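PDB 4ES8: Epf from Streptococcus pyogenes, which is a cell-surface adhesin that binds to cells through its N-terminal domain, which contains a carbohydrate-binding module. Local coordinates for residues Leu252-Gly257 with Asn287-Lys292; Gly223-Gly228 with Phe309-Asp314; Arg88-Thr93 with Gln199-Val204; Thr94-Val99 with Lys193-Pro198. One frame throughout, in Å; residues are numbered along the deposited sequence.

Interaction 1: Leu252-Gly257 with Asn287-Lys292; sequences LFNSRG and NKEKLK
Phe253 and Lys292 face each other as an antiparallel hydrogen-bonded pair where strand 248-253 ends beside strand 290-297. Both backbone bonds of the pair are made: Phe253 N donates to Lys292 O (2.8 Å), and Lys292 N returns a bond to Phe253 O. Beyond the pair, the chain leaves the sheet in a type I turn from Asn254 to Gly257.

The side-chain hydrogen bonds converge on one carboxylate oxygen. Glu289, extended beyond CG, presents OE2 to Ser255 N on its anti side (2.8 Å, N-H...O angle 166°). Ser255 OG reaches the same OE2 at 2.8 Å from the opposite face of the carboxylate, and the other oxygen, OE1, accepts from Lys286 N.

A cation-pi contact joins the paired residues on one face of the sheet. The chain of Lys292 bends at chi3 (68°), which sets CE 3.7 Å above the Phe253 ring plane, offset toward the rim. Lys292 NZ lies over the same face, 4.7 Å from the centroid of the Phe253 ring and only 8° off its normal. A water accepts from this NZ and donates to Gly257 O, tying the lysine to the far end of the turn.

Apolar contact is lighter: Leu252 CD1 meets Leu291 CB at 4.1 Å, and both leucines also touch Phe309. Leu291 CD2 lies 3.7 Å from Asn254 CA.

Three donors thus grip the two oxygens of the buried Glu289, which would be expected to favour its ionised form, while the Lys292 ammonium, over an aromatic face and bonded to water, is probably stabilised by both.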
loop_
_atom_site.group_PDB
_atom_site.type_symbol
_atom_site.label_atom_id
_atom_site.label_comp_id
_atom_site.label_asym_id
_atom_site.label_seq_id
_atom_site.Cartn_x
_atom_site.Cartn_y
_atom_site.Cartn_z
ATOM N N LEU A 252 12.924 18.224 16.878
ATOM C CA LEU A 252 14.079 18.307 17.795
ATOM C C LEU A 252 13.784 19.340 18.857
ATOM O O LEU A 252 13.380 20.451 18.518
ATOM C CB LEU A 252 15.331 18.700 17.003
ATOM C CG LEU A 252 16.607 18.943 17.816
ATOM C CD1 LEU A 252 17.142 17.626 18.383
ATOM C CD2 LEU A 252 17.695 19.579 16.927
ATOM N N PHE A 253 13.964 18.972 20.132
ATOM C CA PHE A 253 13.661 19.872 21.260
ATOM C C PHE A 253 14.850 20.013 22.162
ATOM O O PHE A 253 15.656 19.083 22.257
ATOM C CB PHE A 253 12.526 19.288 22.118
ATOM C CG PHE A 253 11.237 18.946 21.422
ATOM C CD1 PHE A 253 11.111 17.757 20.701
ATOM C CD2 PHE A 253 10.116 19.753 21.573
ATOM C CE1 PHE A 253 9.905 17.426 20.085
ATOM C CE2 PHE A 253 8.903 19.418 20.965
ATOM C CZ PHE A 253 8.810 18.262 20.218
ATOM N N ASN A 254 14.929 21.133 22.891
ATOM C CA ASN A 254 16.007 21.278 23.874
ATOM C C ASN A 254 15.586 20.594 25.188
ATOM O O ASN A 254 14.475 20.056 25.276
ATOM C CB ASN A 254 16.403 22.755 24.083
ATOM C CG ASN A 254 15.332 23.632 24.692
ATOM O OD1 ASN A 254 14.349 23.171 25.268
ATOM N ND2 ASN A 254 15.519 24.948 24.592
ATOM N N SER A 255 16.456 20.624 26.215
ATOM C CA SER A 255 16.150 19.919 27.486
ATOM C C SER A 255 14.968 20.529 28.247
ATOM O O SER A 255 14.405 19.858 29.113
ATOM C CB SER A 255 17.380 19.868 28.384
ATOM O OG SER A 255 17.798 21.185 28.716
ATOM N N ARG A 256 14.582 21.771 27.918
ATOM C CA ARG A 256 13.420 22.426 28.538
ATOM C C ARG A 256 12.114 22.049 27.799
ATOM O O ARG A 256 11.039 22.554 28.145
ATOM C CB ARG A 256 13.600 23.939 28.549
ATOM C CG ARG A 256 14.728 24.369 29.480
ATOM C CD ARG A 256 14.961 25.859 29.423
ATOM N NE ARG A 256 15.916 26.265 30.452
ATOM C CZ ARG A 256 16.256 27.525 30.685
ATOM N NH1 ARG A 256 15.740 28.506 29.951
ATOM N NH2 ARG A 256 17.108 27.818 31.657
ATOM N N GLY A 257 12.229 21.196 26.775
ATOM C CA GLY A 257 11.070 20.750 26.008
ATOM C C GLY A 257 10.595 21.735 24.963
ATOM O O GLY A 257 9.506 21.569 24.409
ATOM N N ASN A 287 26.520 22.471 27.382
ATOM C CA ASN A 287 27.358 21.282 27.400
ATOM C C ASN A 287 26.614 20.127 28.089
ATOM O O ASN A 287 25.950 20.340 29.111
ATOM C CB ASN A 287 28.691 21.562 28.102
ATOM C CG ASN A 287 29.636 20.384 28.129
ATOM O OD1 ASN A 287 29.732 19.596 27.178
ATOM N ND2 ASN A 287 30.331 20.223 29.240
ATOM N N LYS A 288 26.622 18.936 27.458
ATOM C CA LYS A 288 25.963 17.726 27.983
ATOM C C LYS A 288 24.410 17.847 28.039
ATOM O O LYS A 288 23.760 16.972 28.607
ATOM C CB LYS A 288 26.524 17.337 29.368
ATOM C CG LYS A 288 28.000 16.940 29.297
ATOM C CD LYS A 288 28.530 16.463 30.643
ATOM C CE LYS A 288 29.983 16.044 30.570
ATOM N NZ LYS A 288 30.181 14.817 29.744
ATOM N N GLU A 289 23.825 18.897 27.413
ATOM C CA GLU A 289 22.365 19.075 27.382
ATOM C C GLU A 289 21.685 17.891 26.698
ATOM O O GLU A 289 22.140 17.479 25.635
ATOM C CB GLU A 289 21.974 20.357 26.639
ATOM C CG GLU A 289 20.492 20.640 26.744
ATOM C CD GLU A 289 20.006 21.981 26.241
ATOM O OE1 GLU A 289 20.828 22.800 25.764
ATOM O OE2 GLU A 289 18.785 22.223 26.355
ATOM N N LYS A 290 20.612 17.362 27.314
ATOM C CA LYS A 290 19.859 16.256 26.747
ATOM C C LYS A 290 18.808 16.798 25.797
ATOM O O LYS A 290 17.777 17.316 26.223
ATOM C CB LYS A 290 19.192 15.411 27.848
ATOM C CG LYS A 290 20.157 14.520 28.614
ATOM C CD LYS A 290 19.441 13.760 29.745
ATOM C CE LYS A 290 18.615 12.582 29.268
ATOM N NZ LYS A 290 17.821 11.982 30.375
ATOM N N LEU A 291 19.066 16.679 24.503
ATOM C CA LEU A 291 18.088 17.083 23.501
ATOM C C LEU A 291 17.127 15.932 23.274
ATOM O O LEU A 291 17.499 14.774 23.474
ATOM C CB LEU A 291 18.763 17.473 22.177
ATOM C CG LEU A 291 19.865 18.557 22.263
ATOM C CD1 LEU A 291 20.471 18.821 20.892
ATOM C CD2 LEU A 291 19.319 19.880 22.850
ATOM N N LYS A 292 15.902 16.241 22.838
ATOM C CA LYS A 292 14.882 15.225 22.593
ATOM C C LYS A 292 14.515 15.191 21.128
ATOM O O LYS A 292 14.376 16.244 20.481
ATOM C CB LYS A 292 13.628 15.517 23.434
ATOM C CG LYS A 292 12.491 14.501 23.267
ATOM C CD LYS A 292 11.318 14.766 24.221
ATOM C CE LYS A 292 10.555 16.045 23.926
ATOM N NZ LYS A 292 9.345 16.156 24.792
HETATM O O HOH W 1 8.269 18.817 24.711
#

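Interaction 2: Gly223-Gly228 with Phe309-Asp314; sequences GVAYVG and FEVGID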
loop_
_atom_site.group_PDB
_atom_site.type_symbol
_atom_site.label_atom_id
_atom_site.label_comp_id
_atom_site.label_asym_id
_atom_site.label_seq_id
_atom_site.Cartn_x
_atom_site.Cartn_y
_atom_site.Cartn_z
ATOM N N GLY A 223 22.589 10.934 17.675
ATOM C CA GLY A 223 22.468 12.348 17.382
ATOM C C GLY A 223 23.792 13.023 17.653
ATOM O O GLY A 223 24.482 12.649 18.609
ATOM N N VAL A 224 24.176 13.981 16.793
ATOM C CA VAL A 224 25.427 14.728 16.979
ATOM C C VAL A 224 25.099 16.212 16.985
ATOM O O VAL A 224 24.556 16.744 16.012
ATOM C CB VAL A 224 26.491 14.363 15.906
ATOM C CG1 VAL A 224 27.700 15.303 15.972
ATOM C CG2 VAL A 224 26.935 12.907 16.042
ATOM N N ALA A 225 25.395 16.874 18.119
ATOM C CA ALA A 225 25.195 18.298 18.308
ATOM C C ALA A 225 26.326 18.831 19.154
ATOM O O ALA A 225 26.697 18.195 20.144
ATOM C CB ALA A 225 23.857 18.566 18.990
ATOM N N TYR A 226 26.862 19.985 18.765
ATOM C CA TYR A 226 27.938 20.634 19.515
ATOM C C TYR A 226 27.526 22.047 19.880
ATOM O O TYR A 226 26.861 22.725 19.093
ATOM C CB TYR A 226 29.254 20.643 18.698
ATOM C CG TYR A 226 29.696 19.285 18.185
ATOM C CD1 TYR A 226 29.890 18.217 19.055
ATOM C CD2 TYR A 226 29.986 19.089 16.837
ATOM C CE1 TYR A 226 30.319 16.973 18.592
ATOM C CE2 TYR A 226 30.439 17.856 16.364
ATOM C CZ TYR A 226 30.608 16.803 17.246
ATOM O OH TYR A 226 31.031 15.583 16.781
ATOM N N VAL A 227 27.922 22.505 21.086
ATOM C CA VAL A 227 27.628 23.873 21.560
ATOM C C VAL A 227 28.095 24.923 20.514
ATOM O O VAL A 227 29.162 24.759 19.924
ATOM C CB VAL A 227 28.277 24.139 22.948
ATOM C CG1 VAL A 227 27.496 23.451 24.057
ATOM C CG2 VAL A 227 29.743 23.695 22.981
ATOM N N GLY A 228 27.256 25.921 20.246
ATOM C CA GLY A 228 27.543 26.986 19.284
ATOM C C GLY A 228 27.549 26.607 17.811
ATOM O O GLY A 228 27.834 27.459 16.961
ATOM N N PHE A 309 19.583 12.460 23.324
ATOM C CA PHE A 309 21.016 12.405 23.119
ATOM C C PHE A 309 21.611 13.661 23.714
ATOM O O PHE A 309 20.929 14.687 23.807
ATOM C CB PHE A 309 21.412 12.217 21.633
ATOM C CG PHE A 309 21.179 13.410 20.736
ATOM C CD1 PHE A 309 19.926 13.643 20.170
ATOM C CD2 PHE A 309 22.218 14.290 20.430
ATOM C CE1 PHE A 309 19.709 14.755 19.345
ATOM C CE2 PHE A 309 22.009 15.376 19.569
ATOM C CZ PHE A 309 20.759 15.606 19.035
ATOM N N GLU A 310 22.888 13.582 24.098
ATOM C CA GLU A 310 23.556 14.741 24.678
ATOM C C GLU A 310 24.291 15.579 23.672
ATOM O O GLU A 310 24.942 15.054 22.772
ATOM C CB GLU A 310 24.576 14.286 25.729
ATOM C CG GLU A 310 23.948 13.912 27.065
ATOM C CD GLU A 310 24.938 13.510 28.144
ATOM O OE1 GLU A 310 26.151 13.788 27.989
ATOM O OE2 GLU A 310 24.492 12.932 29.162
ATOM N N VAL A 311 24.279 16.891 23.904
ATOM C CA VAL A 311 25.131 17.856 23.208
ATOM C C VAL A 311 26.553 17.576 23.717
ATOM O O VAL A 311 26.735 17.306 24.901
ATOM C CB VAL A 311 24.695 19.321 23.513
ATOM C CG1 VAL A 311 25.679 20.348 22.939
ATOM C CG2 VAL A 311 23.283 19.615 23.039
ATOM N N GLY A 312 27.537 17.635 22.848
ATOM C CA GLY A 312 28.911 17.429 23.290
ATOM C C GLY A 312 29.806 18.594 22.930
ATOM O O GLY A 312 29.334 19.656 22.518
ATOM N N ILE A 313 31.103 18.402 23.150
ATOM C CA ILE A 313 32.175 19.325 22.780
ATOM C C ILE A 313 32.760 18.750 21.490
ATOM O O ILE A 313 33.074 17.559 21.457
ATOM C CB ILE A 313 33.230 19.474 23.931
ATOM C CG1 ILE A 313 32.602 19.997 25.262
ATOM C CG2 ILE A 313 34.459 20.305 23.499
ATOM C CD1 ILE A 313 31.929 21.446 25.238
ATOM N N ASP A 314 32.852 19.567 20.427
ATOM C CA ASP A 314 33.379 19.162 19.119
ATOM C C ASP A 314 34.777 18.518 19.281
ATOM O O ASP A 314 35.702 19.201 19.729
ATOM C CB ASP A 314 33.428 20.368 18.161
ATOM C CG ASP A 314 33.654 20.031 16.695
ATOM O OD1 ASP A 314 34.296 18.989 16.410
ATOM O OD2 ASP A 314 33.237 20.832 15.836
HETATM O O HOH W 2 26.088 14.967 20.302
#
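Tyr226 and Gly312 form a single backbone bridge with their CA atoms 5.0 Å apart, in segments whose end-to-end directions differ by 50°. Its nearly straight bond runs from Gly312 N to Ala225 O (2.9 Å, 171°); the one from Val227 N to Gly312 O is weak. Nearer Gly223 a water fills in between the backbones, accepting from Ala225 N and lying within hydrogen-bonding distance of Glu310 O and Gly223 O.

Two aromatic rings, one on the bridge residue Tyr226 and one back at Phe309, are each covered by a CA atom. Gly223 CA sits over the centre of the Phe309 ring, 3.6 Å from its centroid, while Ala225 CB approaches the ring edge at CE2. Asp314 CA makes the same kind of CH-pi contact over the centre of the Tyr226 ring, 3.7 Å from the centroid. The Asp314 carboxylate stacks on that ring with the planes 15° apart, and its OD1 accepts from Lys316 N. Beside the bridge, Val227 CG1 meets Val311 CG1 at 3.8 Å.

Strand 219-224 edges a three-stranded sheet and strand 307-310 a four-stranded one. Joining the first and last strands of the domain across the edge of such a 3+4 sandwich is consistent with a fibronectin-like fold.

Interaction 3: Arg88-Thr93 with Gln199-Val204; sequences RYKTST and QGDLDV. With ACT (acetate ion), chain E.
Arg88 grips Asp203 side-on with two nitrogens. Arg88 NE donates to Asp203 OD1 (2.7 Å, N-H...O angle 171°) and Arg88 NH2 to Asp203 OD2 (2.9 Å). Each oxygen uses its syn lone pair, and the guanidinium and carboxylate planes are only 15° apart. Asp201 approaches differently: its OD2 lies over one guanidinium face, offset toward the rim, and the 3.7 Å separation from Arg88 NH1 is a long, purely electrostatic salt bridge. Asp201 OD1 instead pairs with Lys90 NZ at 2.8 Å. An acetate ion, probably from the crystallisation liquor, completes this shell; its OXT accepts from Lys90 NZ (2.8 Å) and Arg88 NH1 (3.0 Å).

The torsions and the backbone put these groups in place. Arg88 turns at chi3 (-68°), setting NE against Asp203, and Lys90 bends at both chi2 and chi3. A water bridges Asp201 OD1 to Thr91 N. Beneath the ions, Arg88 and Asp203 are an antiparallel non-hydrogen-bonded pair, followed by the hydrogen-bonded pair Tyr89 and Leu202, in which Tyr89 N donates to Leu202 O (2.8 Å).

Farther out, Trp67 and Tyr77 make cation-pi contacts with Arg88 and Lys90 respectively. On the other sheet face, the Tyr89 hydroxyl bonds to Ser192 of the opposing sheet of the sandwich.

Two cations and two carboxylates therefore balance formally, yet the acetate suggests that the Arg88 and Lys90 tips together still present positive potential to a small anion.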
loop_
_atom_site.group_PDB
_atom_site.type_symbol
_atom_site.label_atom_id
_atom_site.label_comp_id
_atom_site.label_asym_id
_atom_site.label_seq_id
_atom_site.Cartn_x
_atom_site.Cartn_y
_atom_site.Cartn_z
ATOM N N ARG A 88 -19.595 -13.558 -12.257
ATOM C CA ARG A 88 -20.587 -14.614 -12.437
ATOM C C ARG A 88 -20.060 -15.544 -13.498
ATOM O O ARG A 88 -19.690 -15.077 -14.585
ATOM C CB ARG A 88 -21.954 -14.045 -12.843
ATOM C CG ARG A 88 -22.920 -15.118 -13.363
ATOM C CD ARG A 88 -24.335 -14.586 -13.526
ATOM N NE ARG A 88 -24.917 -14.277 -12.231
ATOM C CZ ARG A 88 -26.043 -13.593 -12.068
ATOM N NH1 ARG A 88 -26.761 -13.217 -13.126
ATOM N NH2 ARG A 88 -26.486 -13.318 -10.852
ATOM N N TYR A 89 -19.984 -16.834 -13.188
ATOM C CA TYR A 89 -19.565 -17.870 -14.157
ATOM C C TYR A 89 -20.819 -18.581 -14.685
ATOM O O TYR A 89 -21.661 -19.033 -13.891
ATOM C CB TYR A 89 -18.608 -18.879 -13.519
ATOM C CG TYR A 89 -17.321 -18.258 -13.045
ATOM C CD1 TYR A 89 -17.230 -17.667 -11.784
ATOM C CD2 TYR A 89 -16.199 -18.216 -13.871
ATOM C CE1 TYR A 89 -16.047 -17.069 -11.348
ATOM C CE2 TYR A 89 -15.011 -17.636 -13.440
ATOM C CZ TYR A 89 -14.939 -17.066 -12.178
ATOM O OH TYR A 89 -13.767 -16.494 -11.754
ATOM N N LYS A 90 -20.983 -18.616 -16.009
ATOM C CA LYS A 90 -22.150 -19.236 -16.635
ATOM C C LYS A 90 -21.881 -20.686 -16.975
ATOM O O LYS A 90 -20.734 -21.100 -17.073
ATOM C CB LYS A 90 -22.546 -18.466 -17.926
ATOM C CG LYS A 90 -22.732 -16.953 -17.730
ATOM C CD LYS A 90 -23.985 -16.600 -16.940
ATOM C CE LYS A 90 -25.259 -16.864 -17.731
ATOM N NZ LYS A 90 -26.486 -16.497 -16.947
ATOM N N THR A 91 -22.951 -21.457 -17.261
ATOM C CA THR A 91 -22.799 -22.860 -17.621
ATOM C C THR A 91 -21.994 -23.041 -18.925
ATOM O O THR A 91 -21.447 -24.120 -19.132
ATOM C CB THR A 91 -24.173 -23.562 -17.763
ATOM O OG1 THR A 91 -24.901 -22.937 -18.808
ATOM C CG2 THR A 91 -24.986 -23.531 -16.488
ATOM N N SER A 92 -21.956 -22.017 -19.803
ATOM C CA SER A 92 -21.216 -22.132 -21.071
ATOM C C SER A 92 -19.695 -21.965 -20.873
ATOM O O SER A 92 -18.933 -22.189 -21.819
ATOM C CB SER A 92 -21.737 -21.117 -22.076
ATOM O OG SER A 92 -21.616 -19.802 -21.574
ATOM N N THR A 93 -19.244 -21.575 -19.650
ATOM C CA THR A 93 -17.816 -21.432 -19.336
ATOM C C THR A 93 -17.065 -22.712 -19.655
ATOM O O THR A 93 -17.542 -23.794 -19.310
ATOM C CB THR A 93 -17.652 -21.143 -17.813
ATOM O OG1 THR A 93 -18.258 -19.894 -17.486
ATOM C CG2 THR A 93 -16.189 -21.094 -17.363
ATOM N N GLN A 199 -23.008 -25.733 -13.463
ATOM C CA GLN A 199 -24.326 -26.286 -13.783
ATOM C C GLN A 199 -25.421 -25.234 -13.533
ATOM O O GLN A 199 -26.610 -25.466 -13.799
ATOM C CB GLN A 199 -24.581 -27.556 -12.972
ATOM C CG GLN A 199 -23.634 -28.703 -13.355
ATOM C CD GLN A 199 -23.952 -29.304 -14.711
ATOM O OE1 GLN A 199 -25.089 -29.259 -15.197
ATOM N NE2 GLN A 199 -22.962 -29.944 -15.326
ATOM N N GLY A 200 -25.001 -24.056 -13.056
ATOM C CA GLY A 200 -25.866 -22.888 -12.892
ATOM C C GLY A 200 -25.005 -21.654 -12.713
ATOM O O GLY A 200 -23.779 -21.774 -12.661
ATOM N N ASP A 201 -25.623 -20.471 -12.615
ATOM C CA ASP A 201 -24.856 -19.236 -12.391
ATOM C C ASP A 201 -24.084 -19.327 -11.088
ATOM O O ASP A 201 -24.681 -19.622 -10.045
ATOM C CB ASP A 201 -25.780 -18.015 -12.326
ATOM C CG ASP A 201 -26.457 -17.639 -13.617
ATOM O OD1 ASP A 201 -26.007 -18.114 -14.687
ATOM O OD2 ASP A 201 -27.424 -16.855 -13.560
ATOM N N LEU A 202 -22.767 -19.082 -11.144
ATOM C CA LEU A 202 -21.954 -19.113 -9.926
ATOM C C LEU A 202 -21.414 -17.715 -9.673
ATOM O O LEU A 202 -20.604 -17.226 -10.472
ATOM C CB LEU A 202 -20.796 -20.123 -10.049
ATOM C CG LEU A 202 -21.165 -21.571 -10.399
ATOM C CD1 LEU A 202 -19.920 -22.450 -10.354
ATOM C CD2 LEU A 202 -22.264 -22.153 -9.441
ATOM N N ASP A 203 -21.830 -17.080 -8.556
ATOM C CA ASP A 203 -21.409 -15.721 -8.253
ATOM C C ASP A 203 -20.412 -15.602 -7.116
ATOM O O ASP A 203 -20.481 -16.341 -6.150
ATOM C CB ASP A 203 -22.619 -14.848 -7.886
ATOM C CG ASP A 203 -23.659 -14.707 -8.974
ATOM O OD1 ASP A 203 -23.370 -15.099 -10.126
ATOM O OD2 ASP A 203 -24.761 -14.201 -8.670
ATOM N N VAL A 204 -19.506 -14.623 -7.223
ATOM C CA VAL A 204 -18.524 -14.318 -6.170
ATOM C C VAL A 204 -18.474 -12.804 -6.051
ATOM O O VAL A 204 -18.420 -12.126 -7.083
ATOM C CB VAL A 204 -17.131 -14.977 -6.390
ATOM C CG1 VAL A 204 -16.505 -14.597 -7.750
ATOM C CG2 VAL A 204 -16.182 -14.654 -5.225
HETATM C C ACT E . -27.051 -12.916 -16.828
HETATM O O ACT E . -27.369 -13.129 -18.018
HETATM O OXT ACT E . -26.765 -13.862 -16.057
HETATM C CH3 ACT E . -27.170 -11.487 -16.319
HETATM O O HOH W 3 -25.475 -20.200 -16.388
#

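Interaction 4: Thr94-Val99 with Lys193-Pro198; sequences TAPYSV and KVEKKP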
loop_
_atom_site.group_PDB
_atom_site.type_symbol
_atom_site.label_atom_id
_atom_site.label_comp_id
_atom_site.label_asym_id
_atom_site.label_seq_id
_atom_site.Cartn_x
_atom_site.Cartn_y
_atom_site.Cartn_z
ATOM N N THR A 94 -15.878 -22.598 -20.278
ATOM C CA THR A 94 -14.997 -23.737 -20.481
ATOM C C THR A 94 -14.043 -23.759 -19.315
ATOM O O THR A 94 -13.224 -22.849 -19.178
ATOM C CB THR A 94 -14.261 -23.662 -21.829
ATOM O OG1 THR A 94 -15.224 -23.637 -22.885
ATOM C CG2 THR A 94 -13.267 -24.838 -22.025
ATOM N N ALA A 95 -14.129 -24.786 -18.486
ATOM C CA ALA A 95 -13.302 -24.862 -17.301
ATOM C C ALA A 95 -12.028 -25.666 -17.531
ATOM O O ALA A 95 -12.041 -26.574 -18.373
ATOM C CB ALA A 95 -14.109 -25.463 -16.154
ATOM N N PRO A 96 -10.936 -25.400 -16.775
ATOM C CA PRO A 96 -10.795 -24.323 -15.769
ATOM C C PRO A 96 -10.763 -22.939 -16.418
ATOM O O PRO A 96 -10.325 -22.777 -17.564
ATOM C CB PRO A 96 -9.464 -24.641 -15.056
ATOM C CG PRO A 96 -8.997 -25.982 -15.602
ATOM C CD PRO A 96 -9.678 -26.158 -16.928
ATOM N N TYR A 97 -11.265 -21.949 -15.677
ATOM C CA TYR A 97 -11.367 -20.579 -16.171
ATOM C C TYR A 97 -11.331 -19.633 -14.990
ATOM O O TYR A 97 -11.929 -19.932 -13.954
ATOM C CB TYR A 97 -12.673 -20.440 -16.947
ATOM C CG TYR A 97 -12.978 -19.051 -17.450
ATOM C CD1 TYR A 97 -12.362 -18.554 -18.592
ATOM C CD2 TYR A 97 -13.961 -18.269 -16.845
ATOM C CE1 TYR A 97 -12.685 -17.295 -19.096
ATOM C CE2 TYR A 97 -14.259 -16.995 -17.312
ATOM C CZ TYR A 97 -13.625 -16.515 -18.447
ATOM O OH TYR A 97 -13.943 -15.280 -18.959
ATOM N N SER A 98 -10.654 -18.493 -15.148
ATOM C CA SER A 98 -10.549 -17.554 -14.050
ATOM C C SER A 98 -10.831 -16.126 -14.469
ATOM O O SER A 98 -10.367 -15.702 -15.531
ATOM C CB SER A 98 -9.151 -17.621 -13.430
ATOM O OG SER A 98 -8.922 -16.568 -12.504
ATOM N N VAL A 99 -11.547 -15.384 -13.602
ATOM C CA VAL A 99 -11.769 -13.937 -13.762
ATOM C C VAL A 99 -11.010 -13.242 -12.624
ATOM O O VAL A 99 -11.075 -13.689 -11.475
ATOM C CB VAL A 99 -13.276 -13.567 -13.744
ATOM C CG1 VAL A 99 -13.479 -12.053 -13.689
ATOM C CG2 VAL A 99 -13.997 -14.166 -14.947
ATOM N N LYS A 193 -11.861 -18.573 -9.587
ATOM C CA LYS A 193 -11.835 -19.514 -10.683
ATOM C C LYS A 193 -12.811 -20.643 -10.460
ATOM O O LYS A 193 -13.236 -20.892 -9.326
ATOM C CB LYS A 193 -10.411 -20.043 -10.927
ATOM C CG LYS A 193 -9.939 -21.116 -9.978
ATOM C CD LYS A 193 -8.664 -21.769 -10.542
ATOM C CE LYS A 193 -7.912 -22.594 -9.547
ATOM N NZ LYS A 193 -6.619 -23.069 -10.116
ATOM N N VAL A 194 -13.153 -21.320 -11.567
ATOM C CA VAL A 194 -13.929 -22.560 -11.549
ATOM C C VAL A 194 -13.021 -23.637 -12.127
ATOM O O VAL A 194 -12.305 -23.374 -13.099
ATOM C CB VAL A 194 -15.298 -22.463 -12.287
ATOM C CG1 VAL A 194 -16.245 -21.538 -11.523
ATOM C CG2 VAL A 194 -15.168 -22.012 -13.747
ATOM N N GLU A 195 -13.063 -24.846 -11.550
ATOM C CA GLU A 195 -12.285 -25.997 -12.027
ATOM C C GLU A 195 -13.107 -26.880 -12.921
ATOM O O GLU A 195 -12.541 -27.637 -13.707
ATOM C CB GLU A 195 -11.769 -26.850 -10.851
ATOM C CG GLU A 195 -10.825 -26.114 -9.926
ATOM C CD GLU A 195 -9.355 -26.210 -10.258
ATOM O OE1 GLU A 195 -9.008 -26.476 -11.434
ATOM O OE2 GLU A 195 -8.542 -26.009 -9.329
ATOM N N LYS A 196 -14.442 -26.861 -12.755
ATOM C CA LYS A 196 -15.296 -27.697 -13.574
ATOM C C LYS A 196 -16.417 -26.841 -14.138
ATOM O O LYS A 196 -16.681 -25.747 -13.641
ATOM C CB LYS A 196 -15.794 -28.943 -12.821
ATOM C CG LYS A 196 -16.750 -28.715 -11.681
ATOM C CD LYS A 196 -17.312 -30.063 -11.228
ATOM C CE LYS A 196 -17.805 -30.016 -9.808
ATOM N NZ LYS A 196 -18.010 -31.374 -9.237
ATOM N N LYS A 197 -17.019 -27.304 -15.226
ATOM C CA LYS A 197 -18.071 -26.572 -15.894
ATOM C C LYS A 197 -19.246 -26.314 -14.930
ATOM O O LYS A 197 -19.769 -27.260 -14.336
ATOM C CB LYS A 197 -18.532 -27.347 -17.130
ATOM C CG LYS A 197 -19.246 -26.486 -18.144
ATOM C CD LYS A 197 -19.264 -27.151 -19.543
ATOM C CE LYS A 197 -19.393 -26.140 -20.659
ATOM N NZ LYS A 197 -18.108 -25.974 -21.396
ATOM N N PRO A 198 -19.652 -25.049 -14.758
ATOM C CA PRO A 198 -20.827 -24.760 -13.896
ATOM C C PRO A 198 -22.109 -25.414 -14.407
ATOM O O PRO A 198 -22.315 -25.582 -15.620
ATOM C CB PRO A 198 -20.971 -23.235 -14.005
ATOM C CG PRO A 198 -19.570 -22.755 -14.364
ATOM C CD PRO A 198 -19.118 -23.804 -15.360
#
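Thr94 meets the tip of Lys197 loosely, its CA lying 3.9 Å from NZ; the ammonium is hydrogen-bonded instead to Thr93 O. Ala95 points its CB toward the bend of segment 193-198, where the closest atom is Lys196 C at 3.4 Å. The same methyl also faces Val194 CG2 and Lys197 N. A cis peptide bond then leads into Pro96, whose CA makes a CA-H...O contact of 3.2 Å with Val194 O. Its ring passes near the carboxylate of Glu195, CB to OE1 4.1 Å.

At Tyr97 regular pairing begins: with Val194 it forms an antiparallel hydrogen-bonded pair, Tyr97 N to Val194 O (3.1 Å) and Val194 N to Tyr97 O (3.0 Å, 165°). Here strands 97-105 and 186-194 are neighbours in one of the two antiparallel sheets of a beta sandwich, consistent with the carbohydrate-binding module. Both side chains of the pair face inward and touch Tyr89 of the other sheet. Tyr97 CG is anti to the backbone N (chi1 176°), taking the ring away from Val194, and its hydroxyl bonds to Ser76 OG.

Ser98 lies on the opposite sheet face and forms an antiparallel non-hydrogen-bonded pair with Lys193, CB to CB 3.7 Å. Its OG is engaged by Tyr52 OH and Ser192 O. Lys193 runs extended beyond CG, and its NZ makes a long salt bridge of 3.6 Å with Glu195 OE2.

The four contacts fall into two clusters at opposite ends of an elongated chain, with the centres of interactions 1 and 3 about 68 Å apart. Interactions 1 and 2, centres 10 Å apart, share a sheet of the fibronectin-like part: probable hydrogen bonds join Leu291 N to Phe309 O and Glu289 O to Val311 N, both 2.8 Å. Along the chain, interaction 1 is nested inside the loop closed by interaction 2. Interactions 3 and 4 are nested likewise, with centres 9 Å apart, but belong to facing sheets of the other sandwich. Tyr89 OH spans them to Val99 N (3.1 Å). The acetate touches interaction 3 and marks no established site.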